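Local coordinates for putative uncharacterized protein (Chaetomium thermophilum, PDB 5IJP) that binds inositol hexakisphosphate through the SPX domain of Vtc4 and probably acts as an inositol polyphosphate sensor in phosphate homeostasis, at residues H18-D23 with Q135-G140; K26-R31 with E55-S60; R48-D53 with T152-K157; K72-A77 with P168-N173. All coordinates share one frame; numbering follows the deposited sequence.

Interaction 1: residues H18-D23 with Q135-G140; sequences HYIDYD and QVNYTG. With IHP (inositol hexakisphosphate), chain C.
I20 and N137 meet where the two backbones come closest, with I20 CA 6.2 Å from N137 CA. The I20 and N137 side chains pack alongside each other, pointing opposite ways, and I20 CG1 lies against N137 OD1. I20 CD1 goes further, to the backbone of the partner helix, 3.8 Å from G140 CA. The Y19 side chain runs across V136, near perpendicular; its edge atom CE1 is 3.7 Å from V136 CG1. Y19 CD1 also lies near N137 ND2, with the ring and amide planes 24° apart. This is the core of the SPX helical bundle: the loop leading into helix 22-30, with D21 as its N-cap, is laid on the long helix 110-151.

Two polar ends have partners outside the segments. N137 ND2 donates to F133 O within its own helix, and Y19 OH is bonded to I12 N. Y22 CG is anti to the backbone N (chi1 -162°), toward helix 110-151, and the CE1 edge of Y22 passes 3.3 Å from G140 O. Y22 OH donates a 2.7 Å hydrogen bond to inositol hexakisphosphate O43; this O43 lies in the Y22 ring plane. M1 N, F3 N, G4 N, K26, K30 and K147 also bond the ligand.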
# COMPACT_ATOMS: atom_id res chain seq x y z
N HIS A 18 8.44 3.93 -4.58
CA HIS A 18 7.07 3.57 -4.95
C HIS A 18 5.96 4.23 -4.10
O HIS A 18 4.78 3.91 -4.28
CB HIS A 18 6.91 2.04 -4.95
CG HIS A 18 7.89 1.37 -5.86
ND1 HIS A 18 9.14 0.99 -5.42
CD2 HIS A 18 7.78 1.06 -7.18
CE1 HIS A 18 9.74 0.45 -6.47
NE2 HIS A 18 8.96 0.46 -7.55
N TYR A 19 6.32 5.17 -3.21
CA TYR A 19 5.36 5.91 -2.38
C TYR A 19 4.65 6.99 -3.21
O TYR A 19 5.09 7.29 -4.32
CB TYR A 19 6.05 6.54 -1.16
CG TYR A 19 6.42 5.55 -0.08
CD1 TYR A 19 5.51 5.21 0.92
CD2 TYR A 19 7.69 4.98 -0.04
CE1 TYR A 19 5.85 4.31 1.92
CE2 TYR A 19 8.04 4.08 0.96
CZ TYR A 19 7.11 3.74 1.94
OH TYR A 19 7.45 2.85 2.93
N ILE A 20 3.55 7.56 -2.68
CA ILE A 20 2.78 8.63 -3.34
C ILE A 20 3.62 9.89 -3.47
O ILE A 20 4.32 10.27 -2.53
CB ILE A 20 1.44 8.99 -2.62
CG1 ILE A 20 1.01 7.97 -1.55
CG2 ILE A 20 0.33 9.25 -3.62
CD1 ILE A 20 1.38 8.39 -0.13
N ASP A 21 3.51 10.57 -4.63
CA ASP A 21 4.19 11.84 -4.85
C ASP A 21 3.22 12.92 -4.36
O ASP A 21 2.68 13.70 -5.15
CB ASP A 21 4.58 12.02 -6.33
CG ASP A 21 5.52 13.18 -6.63
OD1 ASP A 21 6.21 13.65 -5.69
OD2 ASP A 21 5.60 13.58 -7.80
N TYR A 22 2.95 12.91 -3.03
CA TYR A 22 2.04 13.81 -2.32
C TYR A 22 2.39 15.27 -2.53
O TYR A 22 1.50 16.08 -2.80
CB TYR A 22 1.99 13.45 -0.83
CG TYR A 22 0.79 14.01 -0.09
CD1 TYR A 22 -0.42 13.33 -0.08
CD2 TYR A 22 0.89 15.20 0.62
CE1 TYR A 22 -1.53 13.84 0.60
CE2 TYR A 22 -0.21 15.72 1.30
CZ TYR A 22 -1.42 15.03 1.29
OH TYR A 22 -2.50 15.54 1.97
N ASP A 23 3.69 15.61 -2.43
CA ASP A 23 4.20 16.97 -2.62
C ASP A 23 4.13 17.38 -4.09
O ASP A 23 3.89 18.56 -4.39
CB ASP A 23 5.64 17.10 -2.08
CG ASP A 23 5.79 16.96 -0.57
OD1 ASP A 23 4.80 16.57 0.09
OD2 ASP A 23 6.89 17.23 -0.06
N GLN A 135 -1.49 1.19 4.06
CA GLN A 135 -2.09 2.18 4.96
C GLN A 135 -1.68 3.62 4.62
O GLN A 135 -2.56 4.45 4.39
CB GLN A 135 -1.75 1.84 6.43
CG GLN A 135 -2.23 2.85 7.47
CD GLN A 135 -1.13 3.78 7.93
OE1 GLN A 135 -0.16 3.37 8.58
NE2 GLN A 135 -1.27 5.06 7.62
N VAL A 136 -0.36 3.90 4.60
CA VAL A 136 0.19 5.24 4.34
C VAL A 136 -0.15 5.73 2.91
O VAL A 136 -0.40 6.93 2.74
CB VAL A 136 1.71 5.33 4.69
CG1 VAL A 136 2.60 4.60 3.69
CG2 VAL A 136 2.16 6.78 4.88
N ASN A 137 -0.21 4.82 1.92
CA ASN A 137 -0.54 5.19 0.55
C ASN A 137 -2.04 5.42 0.35
O ASN A 137 -2.40 6.38 -0.32
CB ASN A 137 0.04 4.19 -0.46
CG ASN A 137 1.52 4.36 -0.68
OD1 ASN A 137 1.97 4.87 -1.71
ND2 ASN A 137 2.33 3.95 0.28
N TYR A 138 -2.90 4.57 0.96
CA TYR A 138 -4.37 4.72 0.90
C TYR A 138 -4.78 6.07 1.49
O TYR A 138 -5.64 6.74 0.92
CB TYR A 138 -5.08 3.55 1.62
CG TYR A 138 -6.59 3.61 1.60
CD1 TYR A 138 -7.31 4.09 2.69
CD2 TYR A 138 -7.31 3.13 0.51
CE1 TYR A 138 -8.70 4.14 2.68
CE2 TYR A 138 -8.71 3.17 0.48
CZ TYR A 138 -9.40 3.67 1.57
OH TYR A 138 -10.77 3.71 1.56
N THR A 139 -4.15 6.46 2.62
CA THR A 139 -4.36 7.74 3.30
C THR A 139 -3.87 8.89 2.41
O THR A 139 -4.53 9.94 2.34
CB THR A 139 -3.68 7.73 4.69
OG1 THR A 139 -4.05 6.53 5.39
CG2 THR A 139 -4.04 8.94 5.54
N GLY A 140 -2.76 8.66 1.71
CA GLY A 140 -2.14 9.61 0.78
C GLY A 140 -3.04 10.03 -0.36
O GLY A 140 -3.18 11.23 -0.62
C1 IHP C . -1.58 22.42 3.78
C2 IHP C . -1.58 21.65 5.09
C3 IHP C . -0.38 20.72 5.20
C4 IHP C . 0.93 21.46 4.97
C5 IHP C . 0.92 22.24 3.66
C6 IHP C . -0.27 23.17 3.57
O11 IHP C . -2.65 23.39 3.84
P1 IHP C . -3.75 23.82 2.72
O21 IHP C . -4.85 24.60 3.35
O31 IHP C . -2.98 24.62 1.67
O41 IHP C . -4.23 22.52 2.07
O12 IHP C . -2.78 20.84 5.14
P2 IHP C . -3.96 20.91 6.27
O22 IHP C . -4.99 21.90 5.74
O32 IHP C . -3.41 21.32 7.61
O42 IHP C . -4.60 19.52 6.30
O13 IHP C . -0.50 19.66 4.22
P3 IHP C . -0.78 18.09 4.41
O23 IHP C . 0.46 17.32 4.12
O33 IHP C . -1.30 17.88 5.84
O43 IHP C . -1.92 17.75 3.45
O14 IHP C . 2.00 20.50 4.93
P4 IHP C . 2.99 20.08 6.19
O24 IHP C . 3.24 18.58 6.04
O34 IHP C . 4.25 20.88 6.14
O44 IHP C . 2.20 20.31 7.49
O15 IHP C . 2.13 23.03 3.60
P5 IHP C . 3.42 22.97 2.66
O25 IHP C . 2.98 22.34 1.33
O35 IHP C . 4.39 22.01 3.34
O45 IHP C . 3.99 24.34 2.49
O16 IHP C . -0.29 23.75 2.25
P6 IHP C . 0.39 25.04 1.59
O26 IHP C . 1.28 25.68 2.66
O36 IHP C . -0.66 25.97 1.08
O46 IHP C . 1.29 24.51 0.48

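Interaction 2: residues K26-R31 with E55-S60; sequences KADLKR and ESRFVS. With IHP (inositol hexakisphosphate), chain C.
D28 OD1 is gripped by R57 NE across the contact, and R31 of its own segment adds only a long ion pair. The R57 NE bond is a salt bridge of 3.2 Å with an N-H...O angle of 160°. It meets OD1 on the syn side, tilted out of the carboxylate plane, while OD1 lies in the guanidinium plane. R31 NH2, 3.8 Å from D28 OD1, acts by charge alone. The R57 chain bends at chi3 (65°), which turns NE to the acid. R57 NH2 adds a weak bond of 3.4 Å to D28 O, and R57 NH1 has a salt bridge to D54.

The helix segments run antiparallel, at 175°, with axes 10.4 Å apart. Between them L29 CD2 lies over one face of the F58 ring, 3.9 Å from its centroid, a CH-pi contact. D28 OD2 lies at the edge of the same ring, near CD1. K26 NZ bonds inositol hexakisphosphate O25 at 3.1 Å, and K30 NZ bonds its O36. Helix 22-30 thus turns K26 and K30 to the phosphates and D28 to helix 52-97. The R57 salt bridge, helped by the more distant charge of R31, would probably keep D28 ionised.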
# COMPACT_ATOMS: atom_id res chain seq x y z
N LYS A 26 0.35 17.96 -4.89
CA LYS A 26 -0.04 19.17 -4.16
C LYS A 26 0.38 20.41 -4.96
O LYS A 26 -0.38 21.38 -5.04
CB LYS A 26 0.60 19.19 -2.77
CG LYS A 26 -0.11 20.08 -1.75
CD LYS A 26 0.76 20.35 -0.51
CE LYS A 26 0.79 19.21 0.48
NZ LYS A 26 1.74 19.48 1.60
N ALA A 27 1.60 20.37 -5.55
CA ALA A 27 2.17 21.43 -6.37
C ALA A 27 1.41 21.58 -7.69
O ALA A 27 1.30 22.70 -8.21
CB ALA A 27 3.64 21.15 -6.64
N ASP A 28 0.88 20.46 -8.23
CA ASP A 28 0.10 20.40 -9.47
C ASP A 28 -1.25 21.12 -9.32
O ASP A 28 -1.75 21.68 -10.30
CB ASP A 28 -0.10 18.94 -9.90
CG ASP A 28 -0.58 18.78 -11.33
OD1 ASP A 28 0.27 18.82 -12.24
OD2 ASP A 28 -1.80 18.60 -11.53
N LEU A 29 -1.82 21.10 -8.10
CA LEU A 29 -3.09 21.75 -7.76
C LEU A 29 -2.97 23.27 -7.76
O LEU A 29 -3.96 23.97 -8.00
CB LEU A 29 -3.60 21.27 -6.38
CG LEU A 29 -4.06 19.81 -6.28
CD1 LEU A 29 -4.16 19.37 -4.84
CD2 LEU A 29 -5.38 19.61 -6.99
N LYS A 30 -1.76 23.79 -7.48
CA LYS A 30 -1.45 25.22 -7.45
C LYS A 30 -1.18 25.76 -8.87
O LYS A 30 -1.23 26.97 -9.08
CB LYS A 30 -0.23 25.49 -6.54
CG LYS A 30 -0.36 24.97 -5.10
CD LYS A 30 -1.06 25.96 -4.17
CE LYS A 30 -1.22 25.41 -2.78
NZ LYS A 30 -1.93 26.35 -1.88
N ARG A 31 -0.90 24.85 -9.83
CA ARG A 31 -0.59 25.18 -11.22
C ARG A 31 -1.84 25.26 -12.12
O ARG A 31 -1.96 24.53 -13.11
CB ARG A 31 0.47 24.22 -11.79
CG ARG A 31 1.88 24.49 -11.30
CD ARG A 31 2.89 23.50 -11.85
NE ARG A 31 2.83 22.21 -11.17
CZ ARG A 31 3.66 21.19 -11.39
NH1 ARG A 31 4.64 21.31 -12.29
NH2 ARG A 31 3.53 20.06 -10.72
N GLU A 55 -7.61 19.66 -15.02
CA GLU A 55 -8.25 18.47 -14.45
C GLU A 55 -7.74 17.20 -15.12
O GLU A 55 -7.41 16.24 -14.42
CB GLU A 55 -9.78 18.58 -14.59
CG GLU A 55 -10.56 17.51 -13.84
CD GLU A 55 -10.64 17.61 -12.33
OE1 GLU A 55 -10.41 18.71 -11.78
OE2 GLU A 55 -10.99 16.59 -11.70
N SER A 56 -7.64 17.19 -16.47
CA SER A 56 -7.15 16.07 -17.28
C SER A 56 -5.69 15.75 -16.96
O SER A 56 -5.31 14.58 -16.92
CB SER A 56 -7.31 16.36 -18.77
OG SER A 56 -8.67 16.55 -19.11
N ARG A 57 -4.88 16.80 -16.69
CA ARG A 57 -3.46 16.71 -16.33
C ARG A 57 -3.30 16.08 -14.94
O ARG A 57 -2.43 15.23 -14.75
CB ARG A 57 -2.81 18.10 -16.39
CG ARG A 57 -1.30 18.12 -16.15
CD ARG A 57 -0.74 19.52 -15.97
NE ARG A 57 -1.24 20.18 -14.76
CZ ARG A 57 -2.02 21.26 -14.76
NH1 ARG A 57 -2.38 21.82 -15.91
NH2 ARG A 57 -2.44 21.78 -13.62
N PHE A 58 -4.14 16.51 -13.97
CA PHE A 58 -4.11 16.01 -12.59
C PHE A 58 -4.54 14.55 -12.49
O PHE A 58 -3.87 13.78 -11.79
CB PHE A 58 -4.94 16.91 -11.65
CG PHE A 58 -4.85 16.54 -10.18
CD1 PHE A 58 -3.72 16.86 -9.44
CD2 PHE A 58 -5.90 15.90 -9.54
CE1 PHE A 58 -3.63 16.52 -8.08
CE2 PHE A 58 -5.82 15.56 -8.18
CZ PHE A 58 -4.68 15.88 -7.47
N VAL A 59 -5.64 14.16 -13.17
CA VAL A 59 -6.17 12.78 -13.18
C VAL A 59 -5.12 11.81 -13.75
O VAL A 59 -4.88 10.77 -13.14
CB VAL A 59 -7.55 12.67 -13.89
CG1 VAL A 59 -8.01 11.22 -14.01
CG2 VAL A 59 -8.60 13.50 -13.15
N SER A 60 -4.46 12.19 -14.87
CA SER A 60 -3.41 11.40 -15.52
C SER A 60 -2.21 11.21 -14.58
O SER A 60 -1.65 10.11 -14.52
CB SER A 60 -2.97 12.06 -16.82
OG SER A 60 -4.03 12.10 -17.76
C1 IHP C . -1.58 22.42 3.78
C2 IHP C . -1.58 21.65 5.09
C3 IHP C . -0.38 20.72 5.20
C4 IHP C . 0.93 21.46 4.97
C5 IHP C . 0.92 22.24 3.66
C6 IHP C . -0.27 23.17 3.57
O11 IHP C . -2.65 23.39 3.84
P1 IHP C . -3.75 23.82 2.72
O21 IHP C . -4.85 24.60 3.35
O31 IHP C . -2.98 24.62 1.67
O41 IHP C . -4.23 22.52 2.07
O12 IHP C . -2.78 20.84 5.14
P2 IHP C . -3.96 20.91 6.27
O22 IHP C . -4.99 21.90 5.74
O32 IHP C . -3.41 21.32 7.61
O42 IHP C . -4.60 19.52 6.30
O13 IHP C . -0.50 19.66 4.22
P3 IHP C . -0.78 18.09 4.41
O23 IHP C . 0.46 17.32 4.12
O33 IHP C . -1.30 17.88 5.84
O43 IHP C . -1.92 17.75 3.45
O14 IHP C . 2.00 20.50 4.93
P4 IHP C . 2.99 20.08 6.19
O24 IHP C . 3.24 18.58 6.04
O34 IHP C . 4.25 20.88 6.14
O44 IHP C . 2.20 20.31 7.49
O15 IHP C . 2.13 23.03 3.60
P5 IHP C . 3.42 22.97 2.66
O25 IHP C . 2.98 22.34 1.33
O35 IHP C . 4.39 22.01 3.34
O45 IHP C . 3.99 24.34 2.49
O16 IHP C . -0.29 23.75 2.25
P6 IHP C . 0.39 25.04 1.59
O26 IHP C . 1.28 25.68 2.66
O36 IHP C . -0.66 25.97 1.08
O46 IHP C . 1.29 24.51 0.48

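Interaction 3: residues R48-D53 with T152-K157; sequences REWTED and TGWRLK
W50 and W154 form a T-shaped pair, the edge of W50 turned to the face of W154. The five-membered ring centroids are 4.8 Å apart and the planes meet at 73°. W50 CD1 is the atom that touches, 3.5 Å from W154 CD1. W50 CG is anti to the backbone N (chi1 -163°), beside T152 CB. T152 CG2 comes over a face of W50, 3.6 Å from the centroid of its five-membered ring, a CH-pi contact. W154 NE1 also makes a weak hydrogen bond to W50 O, 3.3 Å long and well bent. The far end of the W154 indole, at CH2, packs on the E52 backbone.

A second layer sets these groups. W50 NE1 is bonded to E55 OE1, and the H148 ring also meets W50. T152 OG1 accepts from W154 N at 3.1 Å, an ST turn, and is also bonded to H148 O. G153, with phi 107°, turns the chain out of helix 110-151. T51 is the N-cap of helix 52-97: its side chain caps a backbone N of the first turn, and OG1 is also bonded to D54 OD2. The start of helix 52-97 is thus tied to the end of helix 110-151, at one end of the SPX helical bundle.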
# COMPACT_ATOMS: atom_id res chain seq x y z
N ARG A 48 -5.28 32.08 -10.64
CA ARG A 48 -5.94 31.51 -11.82
C ARG A 48 -6.93 30.40 -11.45
O ARG A 48 -6.74 29.71 -10.45
CB ARG A 48 -4.90 31.01 -12.84
CG ARG A 48 -4.19 32.14 -13.59
CD ARG A 48 -3.34 31.61 -14.73
NE ARG A 48 -2.68 32.69 -15.46
CZ ARG A 48 -3.16 33.28 -16.55
NH1 ARG A 48 -4.33 32.89 -17.06
NH2 ARG A 48 -2.49 34.26 -17.14
N GLU A 49 -8.00 30.26 -12.26
CA GLU A 49 -9.07 29.28 -12.06
C GLU A 49 -8.69 27.90 -12.60
O GLU A 49 -7.85 27.79 -13.51
CB GLU A 49 -10.36 29.78 -12.73
CG GLU A 49 -11.62 29.42 -11.98
CD GLU A 49 -12.87 30.09 -12.52
OE1 GLU A 49 -13.40 29.61 -13.55
OE2 GLU A 49 -13.31 31.10 -11.93
N TRP A 50 -9.31 26.84 -12.05
CA TRP A 50 -9.08 25.45 -12.46
C TRP A 50 -9.94 25.13 -13.69
O TRP A 50 -11.14 25.41 -13.69
CB TRP A 50 -9.39 24.49 -11.30
CG TRP A 50 -8.83 23.11 -11.47
CD1 TRP A 50 -9.51 21.98 -11.78
CD2 TRP A 50 -7.46 22.72 -11.28
NE1 TRP A 50 -8.66 20.90 -11.81
CE2 TRP A 50 -7.39 21.33 -11.50
CE3 TRP A 50 -6.29 23.41 -10.93
CZ2 TRP A 50 -6.19 20.61 -11.40
CZ3 TRP A 50 -5.10 22.70 -10.84
CH2 TRP A 50 -5.06 21.32 -11.07
N THR A 51 -9.31 24.56 -14.74
CA THR A 51 -9.98 24.23 -16.00
C THR A 51 -10.09 22.72 -16.25
O THR A 51 -9.62 21.92 -15.43
CB THR A 51 -9.27 24.92 -17.19
OG1 THR A 51 -7.90 24.53 -17.23
CG2 THR A 51 -9.39 26.42 -17.15
N GLU A 52 -10.71 22.34 -17.39
CA GLU A 52 -10.89 20.97 -17.86
C GLU A 52 -9.51 20.38 -18.23
O GLU A 52 -9.27 19.20 -17.98
CB GLU A 52 -11.81 20.96 -19.09
CG GLU A 52 -12.35 19.60 -19.47
CD GLU A 52 -13.06 19.56 -20.81
OE1 GLU A 52 -12.36 19.56 -21.85
OE2 GLU A 52 -14.31 19.52 -20.83
N ASP A 53 -8.61 21.22 -18.79
CA ASP A 53 -7.25 20.85 -19.18
C ASP A 53 -6.38 20.60 -17.95
O ASP A 53 -5.55 19.68 -17.97
CB ASP A 53 -6.62 21.94 -20.07
CG ASP A 53 -7.37 22.23 -21.35
OD1 ASP A 53 -7.69 21.28 -22.09
OD2 ASP A 53 -7.61 23.43 -21.64
N THR A 152 -9.85 23.28 -5.73
CA THR A 152 -10.35 23.56 -7.08
C THR A 152 -11.86 23.78 -7.15
O THR A 152 -12.32 24.67 -7.86
CB THR A 152 -9.91 22.45 -8.06
OG1 THR A 152 -10.70 21.28 -7.87
CG2 THR A 152 -8.42 22.10 -7.94
N GLY A 153 -12.62 22.94 -6.44
CA GLY A 153 -14.07 22.95 -6.45
C GLY A 153 -14.63 21.77 -7.22
O GLY A 153 -15.76 21.35 -7.00
N TRP A 154 -13.80 21.23 -8.14
CA TRP A 154 -14.10 20.07 -8.98
C TRP A 154 -13.98 18.82 -8.10
O TRP A 154 -12.98 18.67 -7.40
CB TRP A 154 -13.11 19.98 -10.16
CG TRP A 154 -13.14 21.13 -11.13
CD1 TRP A 154 -12.88 22.45 -10.86
CD2 TRP A 154 -13.32 21.05 -12.55
NE1 TRP A 154 -12.96 23.19 -12.01
CE2 TRP A 154 -13.22 22.36 -13.06
CE3 TRP A 154 -13.59 19.99 -13.43
CZ2 TRP A 154 -13.38 22.64 -14.42
CZ3 TRP A 154 -13.75 20.27 -14.78
CH2 TRP A 154 -13.64 21.58 -15.27
N ARG A 155 -15.01 17.96 -8.11
CA ARG A 155 -15.01 16.75 -7.28
C ARG A 155 -14.49 15.51 -8.02
O ARG A 155 -14.96 15.21 -9.11
CB ARG A 155 -16.39 16.50 -6.67
CG ARG A 155 -16.57 17.16 -5.31
CD ARG A 155 -18.02 17.45 -5.00
NE ARG A 155 -18.45 18.75 -5.54
CZ ARG A 155 -18.44 19.88 -4.85
NH1 ARG A 155 -18.04 19.90 -3.58
NH2 ARG A 155 -18.84 21.01 -5.42
N LEU A 156 -13.51 14.82 -7.40
CA LEU A 156 -12.90 13.60 -7.92
C LEU A 156 -13.24 12.36 -7.09
O LEU A 156 -13.06 11.23 -7.56
CB LEU A 156 -11.37 13.74 -8.06
CG LEU A 156 -10.82 14.12 -9.44
CD1 LEU A 156 -9.31 14.20 -9.41
CD2 LEU A 156 -11.27 13.15 -10.52
N LYS A 157 -13.77 12.58 -5.87
CA LYS A 157 -14.16 11.54 -4.91
C LYS A 157 -15.23 10.55 -5.42
O LYS A 157 -15.05 9.36 -5.14
CB LYS A 157 -14.59 12.17 -3.58
CG LYS A 157 -14.39 11.26 -2.37
CD LYS A 157 -14.56 11.99 -1.03
CE LYS A 157 -13.30 12.68 -0.54
NZ LYS A 157 -12.27 11.71 -0.08

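Interaction 4: residues K72-A77 with P168-N173; sequences KQQVKA and PFYKEN
Q74 and Y170 are the closest backbone points, Q74 CA being 7.6 Å from Y170 CA, where one turn of helix 52-97 faces the chain entering helix 171-190. The contact joins these two helices of the SPX helical bundle.

Y170 does most of the work. Its CG stands between the backbone N and the carbonyl carbon (chi1 63°), and the ring extends to the surface of the long helix. Two side chains about one helical turn apart meet opposite rims of the ring, both from the same side of its plane. Y170 CE1 touches A77 CB at 3.7 Å. At the other rim Y170 CE2 meets Q74 CG at 3.6 Å. The hydroxyl ends over the peptide that links Q73 and Q74, 3.4 Å from Q73 C. Y170 OH is equally close to Q74 N, but the angle is too poor for a hydrogen bond. A77 and Q73 also touch helix 110-151, at L130 and F133, so this turn packs against two helices.

F169 is the outer, more exposed ring. Y170 CD2 lies over one of its faces, and F169 CE2 lies at the edge of the Y170 ring. The Q74 chain runs across F169, near perpendicular, with the amide and ring planes 80° apart. Q74 OE1 lies at the edge of the F169 ring, near its plane, 3.3 Å from F169 CE2.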
# COMPACT_ATOMS: atom_id res chain seq x y z
N LYS A 72 3.77 -2.21 -6.94
CA LYS A 72 4.64 -2.57 -5.81
C LYS A 72 3.88 -3.42 -4.78
O LYS A 72 4.46 -4.33 -4.20
CB LYS A 72 5.25 -1.31 -5.16
CG LYS A 72 6.34 -1.60 -4.11
CD LYS A 72 7.66 -2.07 -4.72
CE LYS A 72 8.57 -2.68 -3.67
NZ LYS A 72 9.87 -3.10 -4.26
N GLN A 73 2.57 -3.12 -4.58
CA GLN A 73 1.69 -3.86 -3.67
C GLN A 73 1.51 -5.30 -4.15
O GLN A 73 1.43 -6.21 -3.33
CB GLN A 73 0.31 -3.18 -3.58
CG GLN A 73 0.26 -2.00 -2.60
CD GLN A 73 -1.10 -1.35 -2.50
OE1 GLN A 73 -2.11 -1.82 -3.05
NE2 GLN A 73 -1.17 -0.25 -1.77
N GLN A 74 1.48 -5.51 -5.49
CA GLN A 74 1.33 -6.82 -6.13
C GLN A 74 2.59 -7.67 -6.00
O GLN A 74 2.49 -8.82 -5.56
CB GLN A 74 0.93 -6.65 -7.60
CG GLN A 74 0.62 -7.97 -8.31
CD GLN A 74 0.02 -7.75 -9.67
OE1 GLN A 74 -1.11 -7.29 -9.81
NE2 GLN A 74 0.77 -8.10 -10.70
N VAL A 75 3.76 -7.13 -6.40
CA VAL A 75 5.07 -7.81 -6.38
C VAL A 75 5.41 -8.32 -4.97
O VAL A 75 5.75 -9.50 -4.83
CB VAL A 75 6.21 -6.93 -6.99
CG1 VAL A 75 7.55 -7.65 -6.96
CG2 VAL A 75 5.88 -6.50 -8.42
N LYS A 76 5.28 -7.46 -3.95
CA LYS A 76 5.59 -7.80 -2.56
C LYS A 76 4.64 -8.85 -1.96
O LYS A 76 5.13 -9.80 -1.34
CB LYS A 76 5.65 -6.54 -1.68
CG LYS A 76 6.43 -6.73 -0.38
CD LYS A 76 7.94 -6.58 -0.55
CE LYS A 76 8.73 -7.49 0.37
NZ LYS A 76 8.63 -7.08 1.80
N ALA A 77 3.31 -8.70 -2.16
CA ALA A 77 2.30 -9.63 -1.65
C ALA A 77 2.44 -11.03 -2.24
O ALA A 77 2.29 -12.02 -1.52
CB ALA A 77 0.90 -9.10 -1.90
N PRO A 168 -7.85 -6.27 -5.82
CA PRO A 168 -7.18 -6.96 -6.94
C PRO A 168 -7.36 -8.48 -6.90
O PRO A 168 -7.89 -9.01 -5.92
CB PRO A 168 -5.71 -6.54 -6.78
CG PRO A 168 -5.55 -6.26 -5.34
CD PRO A 168 -6.88 -5.86 -4.78
N PHE A 169 -6.94 -9.18 -7.98
CA PHE A 169 -7.07 -10.63 -8.17
C PHE A 169 -6.40 -11.48 -7.08
O PHE A 169 -6.96 -12.50 -6.68
CB PHE A 169 -6.57 -11.05 -9.57
CG PHE A 169 -5.07 -11.10 -9.75
CD1 PHE A 169 -4.38 -12.31 -9.64
CD2 PHE A 169 -4.34 -9.95 -10.03
CE1 PHE A 169 -2.99 -12.35 -9.79
CE2 PHE A 169 -2.95 -10.00 -10.18
CZ PHE A 169 -2.29 -11.20 -10.06
N TYR A 170 -5.20 -11.06 -6.62
CA TYR A 170 -4.41 -11.79 -5.63
C TYR A 170 -4.90 -11.64 -4.18
O TYR A 170 -4.61 -12.52 -3.37
CB TYR A 170 -2.92 -11.41 -5.73
CG TYR A 170 -2.62 -9.95 -5.43
CD1 TYR A 170 -2.35 -9.52 -4.13
CD2 TYR A 170 -2.58 -9.00 -6.45
CE1 TYR A 170 -2.09 -8.18 -3.85
CE2 TYR A 170 -2.31 -7.66 -6.18
CZ TYR A 170 -2.06 -7.26 -4.88
OH TYR A 170 -1.79 -5.94 -4.61
N LYS A 171 -5.60 -10.53 -3.87
CA LYS A 171 -6.09 -10.17 -2.53
C LYS A 171 -6.84 -11.29 -1.79
O LYS A 171 -6.59 -11.47 -0.59
CB LYS A 171 -6.95 -8.90 -2.57
CG LYS A 171 -6.92 -8.08 -1.28
CD LYS A 171 -5.62 -7.29 -1.11
CE LYS A 171 -5.28 -7.06 0.34
NZ LYS A 171 -3.96 -6.40 0.50
N GLU A 172 -7.72 -12.04 -2.47
CA GLU A 172 -8.48 -13.14 -1.87
C GLU A 172 -7.57 -14.30 -1.45
O GLU A 172 -7.73 -14.84 -0.35
CB GLU A 172 -9.59 -13.63 -2.83
CG GLU A 172 -10.68 -14.42 -2.14
CD GLU A 172 -11.61 -15.16 -3.09
OE1 GLU A 172 -12.78 -14.73 -3.23
OE2 GLU A 172 -11.18 -16.17 -3.68
N ASN A 173 -6.61 -14.67 -2.32
CA ASN A 173 -5.65 -15.75 -2.08
C ASN A 173 -4.56 -15.33 -1.08
O ASN A 173 -4.06 -16.18 -0.34
CB ASN A 173 -5.02 -16.23 -3.39
CG ASN A 173 -6.03 -16.68 -4.43
OD1 ASN A 173 -6.35 -15.95 -5.38
ND2 ASN A 173 -6.55 -17.89 -4.28

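In the fold
From the N terminus, interaction 1 opens first, at 18-23, and interaction 2 follows at 26-31, on the same short helix 22-30. Interaction 3 opens at 48-53, before interaction 2 closes at 55-60, so these two cross. They also touch, through E55 and W50. Interaction 4 opens at 72-77, further along helix 52-97. Interaction 1 then closes on helix 110-151 at 135-140, with the whole of interaction 2 inside its loop. Interactions 3 and 4 close later, at 152-157 and 168-173; both cross interaction 1 and each other. Interactions 2 and 4 are in series. Together they tie helix 22-30, both long helices and helix 171-190 into one bundle.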